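Local coordinates for nitrilotriacetate monooxygenase (Burkholderia pseudomallei, PDB 3SDO) that oxidises nitrilotriacetate with molecular oxygen as a luciferase-like monooxygenase, a flavoprotein that uses FMN, at the interface of chains A and B. Residues are numbered along the deposited sequence; one frame, centred on the assembly and turned at random. Chains: chain A/B, Nitrilotriacetate monooxygenase.

The three contacts run along one two-fold interface between identical chains. By the centres of their C-alpha atoms, contacts 1 and 2 lie about 14 Å apart, contacts 2 and 3 about 21 Å, and contacts 1 and 3 about 28 Å. Helix 106-119 joins two of them: chain A supplies its first half to contact 2, and chain B its end to contact 3. A:Ile206 brushes contact 1 and B:Ile206 contact 3. Each contact recurs with the chains exchanged, so this helix is used along its length in both subunits, as suits a stable dimer, which the structure alone does not prove.

Contact 1: the interface of chains A and B. Residues chain A 168, 173, 188, 204-206; chain B 65, 73-75.
A:Trp168 lays one face of its indole against the side-chain amide of B:Asn75, whose plane stands nearly perpendicular (89°) to the ring. B:Asn75 ND2 lies 3.2 Å from A:Trp168 NE1, over the rim of the ring rather than its centre; a flat amide can set its N-H end against an indole face. A:Leu188 CD1 backs the opposite face, so the indole is sandwiched between its own chain and the partner.

Apolar packing continues along the ring's benzo edge, where B:Leu74 CD2 lies in plane, 4.0 Å from A:Trp168 CH2. A large indole offers a broad face and an edge at once, and leucine methyls cover both. A:Leu173 CD1 lies 3.9 Å from B:Asn75 CG, and B:Val65 CG2 presses on A:Asn205 CB at 3.3 Å.

Among these residues the direct hydrogen bonds stay within each chain. A:Trp168 NE1 donates to A:Leu204 O (2.9 Å), which helps to hold the ring's rotation. B:Asn75 ND2 donates to B:Leu74 O (3.0 Å).

Water bridges the chains: A:Asn205, with CG between the backbone N and carbonyl carbon (chi1 61°), has an amide able to donate through ND2 to a water that also meets B:Phe73 O. The patch thus joins the chains mainly by shape and packing.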
ATOM      1  N   TRP A 168      -9.199  19.561  -4.827  1.00 20.46           N
ATOM      2  CA  TRP A 168     -10.631  19.621  -4.496  1.00 21.18           C
ATOM      3  C   TRP A 168     -10.897  20.411  -3.225  1.00 21.62           C
ATOM      4  O   TRP A 168     -10.568  19.945  -2.141  1.00 21.54           O
ATOM      5  CB  TRP A 168     -11.159  18.200  -4.298  1.00 20.67           C
ATOM      6  CG  TRP A 168     -11.309  17.435  -5.588  1.00 19.29           C
ATOM      7  CD1 TRP A 168     -10.405  16.570  -6.151  1.00 19.14           C
ATOM      8  CD2 TRP A 168     -12.427  17.458  -6.447  1.00 21.38           C
ATOM      9  NE1 TRP A 168     -10.887  16.086  -7.333  1.00 20.47           N
ATOM     10  CE2 TRP A 168     -12.136  16.612  -7.539  1.00 21.26           C
ATOM     11  CE3 TRP A 168     -13.648  18.140  -6.423  1.00 22.20           C
ATOM     12  CZ2 TRP A 168     -13.021  16.419  -8.579  1.00 22.08           C
ATOM     13  CZ3 TRP A 168     -14.522  17.945  -7.454  1.00 24.13           C
ATOM     14  CH2 TRP A 168     -14.206  17.099  -8.527  1.00 22.72           C
ATOM     15  N   LEU A 173     -17.760  19.220  -3.551  1.00 23.85           N
ATOM     16  CA  LEU A 173     -18.641  18.135  -4.000  1.00 23.97           C
ATOM     17  C   LEU A 173     -20.060  18.363  -3.478  1.00 25.14           C
ATOM     18  O   LEU A 173     -20.429  17.913  -2.381  1.00 26.36           O
ATOM     19  CB  LEU A 173     -18.086  16.769  -3.582  1.00 23.18           C
ATOM     20  CG  LEU A 173     -16.813  16.376  -4.328  1.00 22.77           C
ATOM     21  CD1 LEU A 173     -16.138  15.186  -3.658  1.00 22.60           C
ATOM     22  CD2 LEU A 173     -17.143  16.048  -5.773  1.00 23.36           C
ATOM     23  N   LEU A 188     -12.638  23.158  -8.039  1.00 26.06           N
ATOM     24  CA  LEU A 188     -11.700  22.133  -8.535  1.00 25.14           C
ATOM     25  C   LEU A 188     -10.584  22.851  -9.242  1.00 26.19           C
ATOM     26  O   LEU A 188     -10.853  23.718 -10.083  1.00 26.65           O
ATOM     27  CB  LEU A 188     -12.380  21.213  -9.536  1.00 24.83           C
ATOM     28  CG  LEU A 188     -11.498  20.230 -10.324  1.00 24.26           C
ATOM     29  CD1 LEU A 188     -10.761  19.280  -9.403  1.00 21.86           C
ATOM     30  CD2 LEU A 188     -12.326  19.438 -11.354  1.00 25.48           C
ATOM     31  N   LEU A 204      -6.030  16.062  -9.191  1.00 21.30           N
ATOM     32  CA  LEU A 204      -6.178  14.749  -8.582  1.00 20.07           C
ATOM     33  C   LEU A 204      -7.633  14.290  -8.653  1.00 20.21           C
ATOM     34  O   LEU A 204      -8.552  15.134  -8.672  1.00 21.09           O
ATOM     35  CB  LEU A 204      -5.736  14.821  -7.123  1.00 19.49           C
ATOM     36  CG  LEU A 204      -5.321  13.498  -6.468  1.00 18.54           C
ATOM     37  CD1 LEU A 204      -4.113  12.846  -7.186  1.00 17.95           C
ATOM     38  CD2 LEU A 204      -4.990  13.707  -5.007  1.00 15.78           C
ATOM     39  N   ASN A 205      -7.837  12.963  -8.656  1.00 19.51           N
ATOM     40  CA  ASN A 205      -9.175  12.367  -8.734  1.00 19.66           C
ATOM     41  C   ASN A 205      -9.663  11.789  -7.399  1.00 19.01           C
ATOM     42  O   ASN A 205     -10.431  10.829  -7.356  1.00 19.22           O
ATOM     43  CB  ASN A 205      -9.281  11.340  -9.875  1.00 20.12           C
ATOM     44  CG  ASN A 205      -8.326  10.181  -9.728  1.00 20.18           C
ATOM     45  OD1 ASN A 205      -7.515  10.140  -8.808  1.00 21.46           O
ATOM     46  ND2 ASN A 205      -8.414   9.230 -10.651  1.00 19.18           N
ATOM     47  N   ILE A 206      -9.238  12.417  -6.308  1.00 18.55           N
ATOM     48  CA  ILE A 206      -9.768  12.097  -4.985  1.00 17.97           C
ATOM     49  C   ILE A 206      -9.704  13.352  -4.116  1.00 18.33           C
ATOM     50  O   ILE A 206      -8.811  14.209  -4.276  1.00 19.07           O
ATOM     51  CB  ILE A 206      -9.028  10.918  -4.350  1.00 17.13           C
ATOM     52  CG1 ILE A 206      -9.710  10.503  -3.044  1.00 18.73           C
ATOM     53  CG2 ILE A 206      -7.543  11.274  -4.136  1.00 15.66           C
ATOM     54  CD1 ILE A 206      -9.172   9.181  -2.463  1.00 16.49           C
TER
ATOM     55  N   VAL B  65      -8.446  13.589 -14.971  1.00 29.37           N
ATOM     56  CA  VAL B  65      -9.696  14.291 -14.684  1.00 29.39           C
ATOM     57  C   VAL B  65      -9.756  15.567 -15.496  1.00 30.25           C
ATOM     58  O   VAL B  65      -8.739  16.259 -15.643  1.00 29.35           O
ATOM     59  CB  VAL B  65      -9.747  14.748 -13.198  1.00 29.31           C
ATOM     60  CG1 VAL B  65     -10.983  15.606 -12.935  1.00 30.90           C
ATOM     61  CG2 VAL B  65      -9.715  13.582 -12.288  1.00 29.04           C
ATOM     62  N   PHE B  73     -15.490   9.353 -12.097  1.00 21.59           N
ATOM     63  CA  PHE B  73     -14.119   9.634 -12.538  1.00 22.22           C
ATOM     64  C   PHE B  73     -13.553  10.868 -11.824  1.00 22.25           C
ATOM     65  O   PHE B  73     -12.342  10.975 -11.623  1.00 22.85           O
ATOM     66  CB  PHE B  73     -14.059   9.773 -14.049  1.00 23.03           C
ATOM     67  CG  PHE B  73     -14.102   8.449 -14.786  1.00 25.54           C
ATOM     68  CD1 PHE B  73     -15.258   7.683 -14.821  1.00 28.58           C
ATOM     69  CD2 PHE B  73     -12.987   7.992 -15.481  1.00 29.72           C
ATOM     70  CE1 PHE B  73     -15.298   6.466 -15.506  1.00 30.29           C
ATOM     71  CE2 PHE B  73     -13.023   6.774 -16.186  1.00 30.80           C
ATOM     72  CZ  PHE B  73     -14.178   6.011 -16.188  1.00 30.90           C
ATOM     73  N   LEU B  74     -14.435  11.779 -11.420  1.00 21.80           N
ATOM     74  CA  LEU B  74     -14.047  12.975 -10.657  1.00 21.27           C
ATOM     75  C   LEU B  74     -13.510  12.669  -9.261  1.00 20.55           C
ATOM     76  O   LEU B  74     -12.681  13.382  -8.741  1.00 20.20           O
ATOM     77  CB  LEU B  74     -15.254  13.913 -10.519  1.00 21.49           C
ATOM     78  CG  LEU B  74     -15.660  14.594 -11.828  1.00 22.57           C
ATOM     79  CD1 LEU B  74     -17.068  15.205 -11.745  1.00 21.79           C
ATOM     80  CD2 LEU B  74     -14.623  15.628 -12.208  1.00 23.25           C
ATOM     81  N   ASN B  75     -14.020  11.620  -8.635  1.00 20.74           N
ATOM     82  CA  ASN B  75     -13.631  11.304  -7.276  1.00 19.96           C
ATOM     83  C   ASN B  75     -13.892   9.835  -6.983  1.00 19.56           C
ATOM     84  O   ASN B  75     -15.020   9.411  -6.939  1.00 19.19           O
ATOM     85  CB  ASN B  75     -14.371  12.192  -6.258  1.00 19.81           C
ATOM     86  CG  ASN B  75     -13.435  12.870  -5.316  1.00 19.53           C
ATOM     87  OD1 ASN B  75     -13.276  12.450  -4.179  1.00 19.98           O
ATOM     88  ND2 ASN B  75     -12.756  13.913  -5.804  1.00 19.79           N
TER
HETATM   89  O   HOH W   1     -10.435   9.793 -12.812  1.00 20.22           O

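Contact 2: the interface of chains A and B. Residues chain A 105, 107-108, 111; chain B 62-63, 103-104, 140.
B:Tyr140 reaches with its ring edge and phenol tip into chain A, and A:Asn108 meets that tip with its side-chain amide. Two hydrogen bonds cross here. The phenol B:Tyr140 OH donates to A:Asn108 OD1 at 2.8 Å, approaching from above the carbonyl plane (36° out of it) rather than on a lone pair. At the other end of the same amide, A:Asn108 ND2 donates to the backbone carbonyl B:Tyr103 O at 2.9 Å, nearly along the C=O axis and in the amide plane. Asparagine suits this place because its short side chain accepts from one partner and donates to the other, and the pair of bonds fixes the amide's flip.

Packing surrounds these bonds. A:Glu105 CB lies at the edge of the B:Tyr140 ring, and A:Glu105 CG sits 3.6 Å from B:Tyr140 CD1; the chain is bent at chi2 (-79°), which keeps its methylenes and carboxylate beside the ring. B:Tyr103 CB backs one face of that ring from within chain B. A:Tyr107, with CG anti to the backbone N (chi1 -160°), crosses B:Tyr140 at about a right angle, and A:Tyr107 CE2 touches B:Ala63 CB at 3.8 Å; the small alanine leaves room for the bulky ring.

A last contact is polar without being a hydrogen bond. Arginine's flat, probably charged group can take a carbonyl dipole against its face: B:Ser62 O lies above the guanidinium plane of A:Arg111, toward the rim, 3.4 Å from A:Arg111 NH1.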
ATOM      1  N   GLU A 105       5.935   7.851  -8.683  1.00 26.40           N
ATOM      2  CA  GLU A 105       5.362   8.976  -9.429  1.00 26.04           C
ATOM      3  C   GLU A 105       4.538   9.828  -8.464  1.00 23.99           C
ATOM      4  O   GLU A 105       3.680   9.293  -7.761  1.00 22.00           O
ATOM      5  CB  GLU A 105       4.485   8.478 -10.578  1.00 26.32           C
ATOM      6  CG  GLU A 105       5.255   7.966 -11.767  1.00 30.78           C
ATOM      7  CD  GLU A 105       5.809   9.086 -12.696  1.00 37.02           C
ATOM      8  OE1 GLU A 105       5.414  10.276 -12.580  1.00 40.66           O
ATOM      9  OE2 GLU A 105       6.635   8.757 -13.574  1.00 40.52           O
ATOM     10  N   TYR A 107       1.955  11.652  -8.825  1.00 19.44           N
ATOM     11  CA  TYR A 107       0.504  11.467  -8.965  1.00 19.23           C
ATOM     12  C   TYR A 107       0.035  10.200  -8.245  1.00 18.38           C
ATOM     13  O   TYR A 107      -1.013  10.209  -7.581  1.00 17.81           O
ATOM     14  CB  TYR A 107       0.065  11.475 -10.441  1.00 19.65           C
ATOM     15  CG  TYR A 107      -1.419  11.779 -10.647  1.00 19.30           C
ATOM     16  CD1 TYR A 107      -1.898  13.094 -10.652  1.00 20.83           C
ATOM     17  CD2 TYR A 107      -2.343  10.751 -10.825  1.00 20.42           C
ATOM     18  CE1 TYR A 107      -3.260  13.377 -10.865  1.00 19.32           C
ATOM     19  CE2 TYR A 107      -3.701  11.018 -11.012  1.00 20.76           C
ATOM     20  CZ  TYR A 107      -4.151  12.332 -11.036  1.00 22.05           C
ATOM     21  OH  TYR A 107      -5.492  12.586 -11.223  1.00 20.67           O
ATOM     22  N   ASN A 108       0.811   9.126  -8.346  1.00 17.78           N
ATOM     23  CA  ASN A 108       0.472   7.874  -7.666  1.00 17.66           C
ATOM     24  C   ASN A 108       0.611   7.993  -6.143  1.00 17.55           C
ATOM     25  O   ASN A 108      -0.209   7.464  -5.404  1.00 17.53           O
ATOM     26  CB  ASN A 108       1.357   6.704  -8.167  1.00 17.59           C
ATOM     27  CG  ASN A 108       1.038   6.298  -9.597  1.00 19.68           C
ATOM     28  OD1 ASN A 108      -0.092   6.478 -10.058  1.00 19.21           O
ATOM     29  ND2 ASN A 108       2.035   5.757 -10.313  1.00 17.83           N
ATOM     30  N   ARG A 111      -2.369   9.955  -4.801  1.00 17.50           N
ATOM     31  CA  ARG A 111      -3.601   9.158  -4.798  1.00 17.61           C
ATOM     32  C   ARG A 111      -3.594   8.096  -3.724  1.00 16.88           C
ATOM     33  O   ARG A 111      -4.592   7.915  -3.037  1.00 16.48           O
ATOM     34  CB  ARG A 111      -3.827   8.446  -6.144  1.00 18.37           C
ATOM     35  CG  ARG A 111      -4.216   9.332  -7.324  1.00 18.89           C
ATOM     36  CD  ARG A 111      -4.624   8.478  -8.509  1.00 19.95           C
ATOM     37  NE  ARG A 111      -5.891   7.787  -8.282  1.00 18.63           N
ATOM     38  CZ  ARG A 111      -6.229   6.609  -8.799  1.00 19.32           C
ATOM     39  NH1 ARG A 111      -5.388   5.919  -9.559  1.00 17.08           N
ATOM     40  NH2 ARG A 111      -7.420   6.101  -8.525  1.00 18.62           N
TER
ATOM     41  N   SER B  62      -8.875   4.980 -13.084  1.00 21.93           N
ATOM     42  CA  SER B  62      -8.473   6.050 -13.995  1.00 22.73           C
ATOM     43  C   SER B  62      -7.516   6.961 -13.244  1.00 21.76           C
ATOM     44  O   SER B  62      -7.469   6.944 -12.012  1.00 20.28           O
ATOM     45  CB  SER B  62      -9.701   6.859 -14.450  1.00 23.56           C
ATOM     46  OG  SER B  62     -10.368   7.435 -13.304  1.00 24.97           O
ATOM     47  N   ALA B  63      -6.753   7.754 -13.991  1.00 22.27           N
ATOM     48  CA  ALA B  63      -5.809   8.691 -13.413  1.00 22.77           C
ATOM     49  C   ALA B  63      -5.710   9.982 -14.256  1.00 24.39           C
ATOM     50  O   ALA B  63      -4.638  10.534 -14.457  1.00 24.04           O
ATOM     51  CB  ALA B  63      -4.446   8.024 -13.268  1.00 22.41           C
ATOM     52  N   TYR B 103       2.256   3.730 -16.459  1.00 28.33           N
ATOM     53  CA  TYR B 103       2.425   4.762 -15.437  1.00 28.20           C
ATOM     54  C   TYR B 103       2.722   4.201 -14.029  1.00 27.95           C
ATOM     55  O   TYR B 103       2.441   4.826 -13.016  1.00 26.91           O
ATOM     56  CB  TYR B 103       1.189   5.666 -15.458  1.00 27.76           C
ATOM     57  CG  TYR B 103       0.986   6.269 -16.842  1.00 29.12           C
ATOM     58  CD1 TYR B 103       1.971   7.061 -17.415  1.00 30.46           C
ATOM     59  CD2 TYR B 103      -0.166   6.000 -17.598  1.00 28.70           C
ATOM     60  CE1 TYR B 103       1.820   7.606 -18.708  1.00 32.85           C
ATOM     61  CE2 TYR B 103      -0.325   6.537 -18.886  1.00 30.92           C
ATOM     62  CZ  TYR B 103       0.668   7.336 -19.433  1.00 32.49           C
ATOM     63  OH  TYR B 103       0.516   7.887 -20.693  1.00 34.52           O
ATOM     64  N   SER B 104       3.346   3.032 -13.993  1.00 28.25           N
ATOM     65  CA  SER B 104       3.705   2.393 -12.740  1.00 28.17           C
ATOM     66  C   SER B 104       5.063   1.728 -12.916  1.00 28.02           C
ATOM     67  O   SER B 104       5.433   1.346 -14.030  1.00 30.09           O
ATOM     68  CB  SER B 104       2.666   1.339 -12.412  1.00 27.97           C
ATOM     69  OG  SER B 104       2.769   0.305 -13.395  1.00 30.37           O
ATOM     70  N   TYR B 140       2.059  12.399 -15.576  1.00 28.24           N
ATOM     71  CA  TYR B 140       3.283  11.628 -15.369  1.00 29.47           C
ATOM     72  C   TYR B 140       4.452  12.139 -16.248  1.00 33.22           C
ATOM     73  O   TYR B 140       5.441  11.448 -16.430  1.00 34.24           O
ATOM     74  CB  TYR B 140       2.997  10.151 -15.652  1.00 28.13           C
ATOM     75  CG  TYR B 140       1.917   9.525 -14.767  1.00 24.30           C
ATOM     76  CD1 TYR B 140       2.238   9.009 -13.532  1.00 23.54           C
ATOM     77  CD2 TYR B 140       0.589   9.430 -15.191  1.00 22.25           C
ATOM     78  CE1 TYR B 140       1.272   8.426 -12.706  1.00 21.69           C
ATOM     79  CE2 TYR B 140      -0.382   8.825 -14.394  1.00 21.69           C
ATOM     80  CZ  TYR B 140      -0.037   8.335 -13.149  1.00 20.68           C
ATOM     81  OH  TYR B 140      -0.977   7.742 -12.346  1.00 22.71           O
TER

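Contact 3: the interface of chains A and B. Residues chain A 37, 39, 77-78, 81-82, 85; chain B 115, 118-119, 206.
B:Ile119, at the end of helix 106-119, drives its branches between two phenylalanines of chain A. The methyl B:Ile119 CG2 sits over the centre of the A:Phe39 ring, 4.0 Å from the centroid, in a CH-pi contact, and also meets A:Ala85 CB. B:Ile119 CG1, anti to the carbonyl carbon (chi1 -66°), diverges from it to touch A:Phe77 CE1 at 3.5 Å, while CD1 at its tip reaches A:Leu82 CA. A beta-branched residue suits this place because its two arms serve different neighbours.

A:Phe77 also crosses B:Leu118 at about a right angle, A:Phe77 CE1 lying 3.9 Å from B:Leu118 CD2. The same methyl packs against A:Val37 CB, extending the apolar part of the patch.

One helical turn back, B:Ser115 turns OG anti to its backbone N (chi1 -166°) towards the start of helix 79-88; serine is small enough to fit there. B:Ser115 OG accepts from A:Glu78 N (3.1 Å). B:Ser115 OG and A:Ser81 OG share a 2.6 Å hydrogen bond, in which B:Ser115 is the likelier donor, because the A:Ser81 hydroxyl already divides or alternates its hydrogen between A:Glu78 O and OE1. A:Glu78 OE1 also takes A:Ser81 N on its syn side at 2.9 Å.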
ATOM      1  N   VAL A  37       6.060 -10.766   8.147  1.00 18.40           N
ATOM      2  CA  VAL A  37       5.027 -10.910   7.134  1.00 18.40           C
ATOM      3  C   VAL A  37       3.845 -11.734   7.685  1.00 18.78           C
ATOM      4  O   VAL A  37       3.281 -12.604   7.010  1.00 18.59           O
ATOM      5  CB  VAL A  37       5.597 -11.518   5.832  1.00 19.05           C
ATOM      6  CG1 VAL A  37       6.454 -10.505   5.118  1.00 18.46           C
ATOM      7  CG2 VAL A  37       6.418 -12.766   6.115  1.00 18.26           C
ATOM      8  N   PHE A  39       0.279 -10.807   9.051  1.00 17.53           N
ATOM      9  CA  PHE A  39      -0.645  -9.670   9.148  1.00 17.41           C
ATOM     10  C   PHE A  39      -1.316  -9.542  10.512  1.00 17.03           C
ATOM     11  O   PHE A  39      -1.364  -8.463  11.081  1.00 15.98           O
ATOM     12  CB  PHE A  39      -1.724  -9.682   8.058  1.00 17.40           C
ATOM     13  CG  PHE A  39      -2.694  -8.530   8.178  1.00 17.80           C
ATOM     14  CD1 PHE A  39      -2.266  -7.229   7.952  1.00 18.70           C
ATOM     15  CD2 PHE A  39      -4.018  -8.744   8.549  1.00 18.61           C
ATOM     16  CE1 PHE A  39      -3.142  -6.146   8.111  1.00 18.43           C
ATOM     17  CE2 PHE A  39      -4.883  -7.688   8.713  1.00 18.54           C
ATOM     18  CZ  PHE A  39      -4.449  -6.377   8.480  1.00 18.51           C
ATOM     19  N   PHE A  77       5.919  -6.446   4.472  1.00 17.79           N
ATOM     20  CA  PHE A  77       4.748  -5.946   3.777  1.00 17.87           C
ATOM     21  C   PHE A  77       5.103  -4.650   3.067  1.00 17.76           C
ATOM     22  O   PHE A  77       6.113  -3.998   3.380  1.00 18.68           O
ATOM     23  CB  PHE A  77       3.561  -5.736   4.743  1.00 17.33           C
ATOM     24  CG  PHE A  77       2.904  -7.023   5.199  1.00 18.26           C
ATOM     25  CD1 PHE A  77       2.236  -7.843   4.291  1.00 18.54           C
ATOM     26  CD2 PHE A  77       2.952  -7.410   6.519  1.00 18.38           C
ATOM     27  CE1 PHE A  77       1.622  -9.040   4.722  1.00 19.43           C
ATOM     28  CE2 PHE A  77       2.333  -8.576   6.956  1.00 18.83           C
ATOM     29  CZ  PHE A  77       1.671  -9.402   6.053  1.00 18.34           C
ATOM     30  N   GLU A  78       4.287  -4.288   2.087  1.00 17.69           N
ATOM     31  CA  GLU A  78       4.398  -2.988   1.440  1.00 17.29           C
ATOM     32  C   GLU A  78       3.481  -1.994   2.207  1.00 17.37           C
ATOM     33  O   GLU A  78       2.391  -2.384   2.657  1.00 17.14           O
ATOM     34  CB  GLU A  78       4.038  -3.131  -0.040  1.00 17.73           C
ATOM     35  CG  GLU A  78       4.064  -1.847  -0.827  1.00 18.28           C
ATOM     36  CD  GLU A  78       2.838  -0.993  -0.614  1.00 17.30           C
ATOM     37  OE1 GLU A  78       1.739  -1.541  -0.342  1.00 17.60           O
ATOM     38  OE2 GLU A  78       2.984   0.236  -0.744  1.00 17.78           O
ATOM     39  N   SER A  81      -0.610  -0.906   1.197  1.00 17.08           N
ATOM     40  CA  SER A  81      -1.451  -2.067   1.438  1.00 17.25           C
ATOM     41  C   SER A  81      -1.571  -2.377   2.939  1.00 16.51           C
ATOM     42  O   SER A  81      -2.674  -2.559   3.454  1.00 15.54           O
ATOM     43  CB  SER A  81      -0.955  -3.319   0.694  1.00 18.30           C
ATOM     44  OG  SER A  81       0.414  -3.611   0.953  1.00 20.19           O
ATOM     45  N   LEU A  82      -0.444  -2.447   3.640  1.00 15.88           N
ATOM     46  CA  LEU A  82      -0.482  -2.799   5.067  1.00 16.10           C
ATOM     47  C   LEU A  82      -1.282  -1.767   5.872  1.00 15.82           C
ATOM     48  O   LEU A  82      -2.140  -2.125   6.688  1.00 16.61           O
ATOM     49  CB  LEU A  82       0.946  -2.963   5.634  1.00 15.31           C
ATOM     50  CG  LEU A  82       1.065  -3.246   7.148  1.00 15.98           C
ATOM     51  CD1 LEU A  82       0.361  -4.519   7.588  1.00 16.22           C
ATOM     52  CD2 LEU A  82       2.546  -3.277   7.566  1.00 13.20           C
ATOM     53  N   ALA A  85      -5.164  -1.888   5.209  1.00 15.69           N
ATOM     54  CA  ALA A  85      -5.745  -3.018   5.940  1.00 15.63           C
ATOM     55  C   ALA A  85      -5.820  -2.722   7.470  1.00 15.52           C
ATOM     56  O   ALA A  85      -6.831  -2.986   8.097  1.00 15.47           O
ATOM     57  CB  ALA A  85      -4.940  -4.321   5.635  1.00 15.48           C
TER
ATOM     58  N   SER B 115       1.693  -7.883  -1.677  1.00 18.12           N
ATOM     59  CA  SER B 115       1.285  -7.543  -0.324  1.00 17.78           C
ATOM     60  C   SER B 115      -0.222  -7.713  -0.095  1.00 17.21           C
ATOM     61  O   SER B 115      -0.656  -8.363   0.879  1.00 16.69           O
ATOM     62  CB  SER B 115       1.795  -6.132   0.022  1.00 18.65           C
ATOM     63  OG  SER B 115       1.714  -5.856   1.406  1.00 18.37           O
ATOM     64  N   LEU B 118      -0.790 -11.418  -0.044  1.00 16.81           N
ATOM     65  CA  LEU B 118      -0.388 -12.056   1.194  1.00 16.86           C
ATOM     66  C   LEU B 118      -1.368 -11.740   2.335  1.00 16.28           C
ATOM     67  O   LEU B 118      -1.782 -12.655   3.075  1.00 15.50           O
ATOM     68  CB  LEU B 118       1.051 -11.650   1.565  1.00 16.39           C
ATOM     69  CG  LEU B 118       1.790 -12.616   2.491  1.00 20.37           C
ATOM     70  CD1 LEU B 118       1.881 -14.063   1.929  1.00 20.81           C
ATOM     71  CD2 LEU B 118       3.193 -12.083   2.795  1.00 17.87           C
ATOM     72  N   ILE B 119      -1.740 -10.460   2.459  1.00 15.15           N
ATOM     73  CA  ILE B 119      -2.689 -10.019   3.497  1.00 16.22           C
ATOM     74  C   ILE B 119      -4.034 -10.720   3.321  1.00 16.93           C
ATOM     75  O   ILE B 119      -4.644 -11.147   4.312  1.00 17.36           O
ATOM     76  CB  ILE B 119      -2.876  -8.448   3.525  1.00 16.11           C
ATOM     77  CG1 ILE B 119      -1.578  -7.766   3.962  1.00 14.99           C
ATOM     78  CG2 ILE B 119      -4.074  -8.018   4.438  1.00 14.95           C
ATOM     79  CD1 ILE B 119      -1.554  -6.286   3.624  1.00 15.72           C
ATOM     80  N   ILE B 206       9.252  -9.612  -0.891  1.00 18.51           N
ATOM     81  CA  ILE B 206       8.076 -10.224  -0.312  1.00 17.75           C
ATOM     82  C   ILE B 206       7.804 -11.536  -1.005  1.00 17.46           C
ATOM     83  O   ILE B 206       8.050 -11.684  -2.202  1.00 17.00           O
ATOM     84  CB  ILE B 206       6.872  -9.258  -0.333  1.00 17.30           C
ATOM     85  CG1 ILE B 206       5.677  -9.863   0.402  1.00 18.21           C
ATOM     86  CG2 ILE B 206       6.471  -8.852  -1.785  1.00 16.43           C
ATOM     87  CD1 ILE B 206       4.498  -8.871   0.478  1.00 16.16           C
TER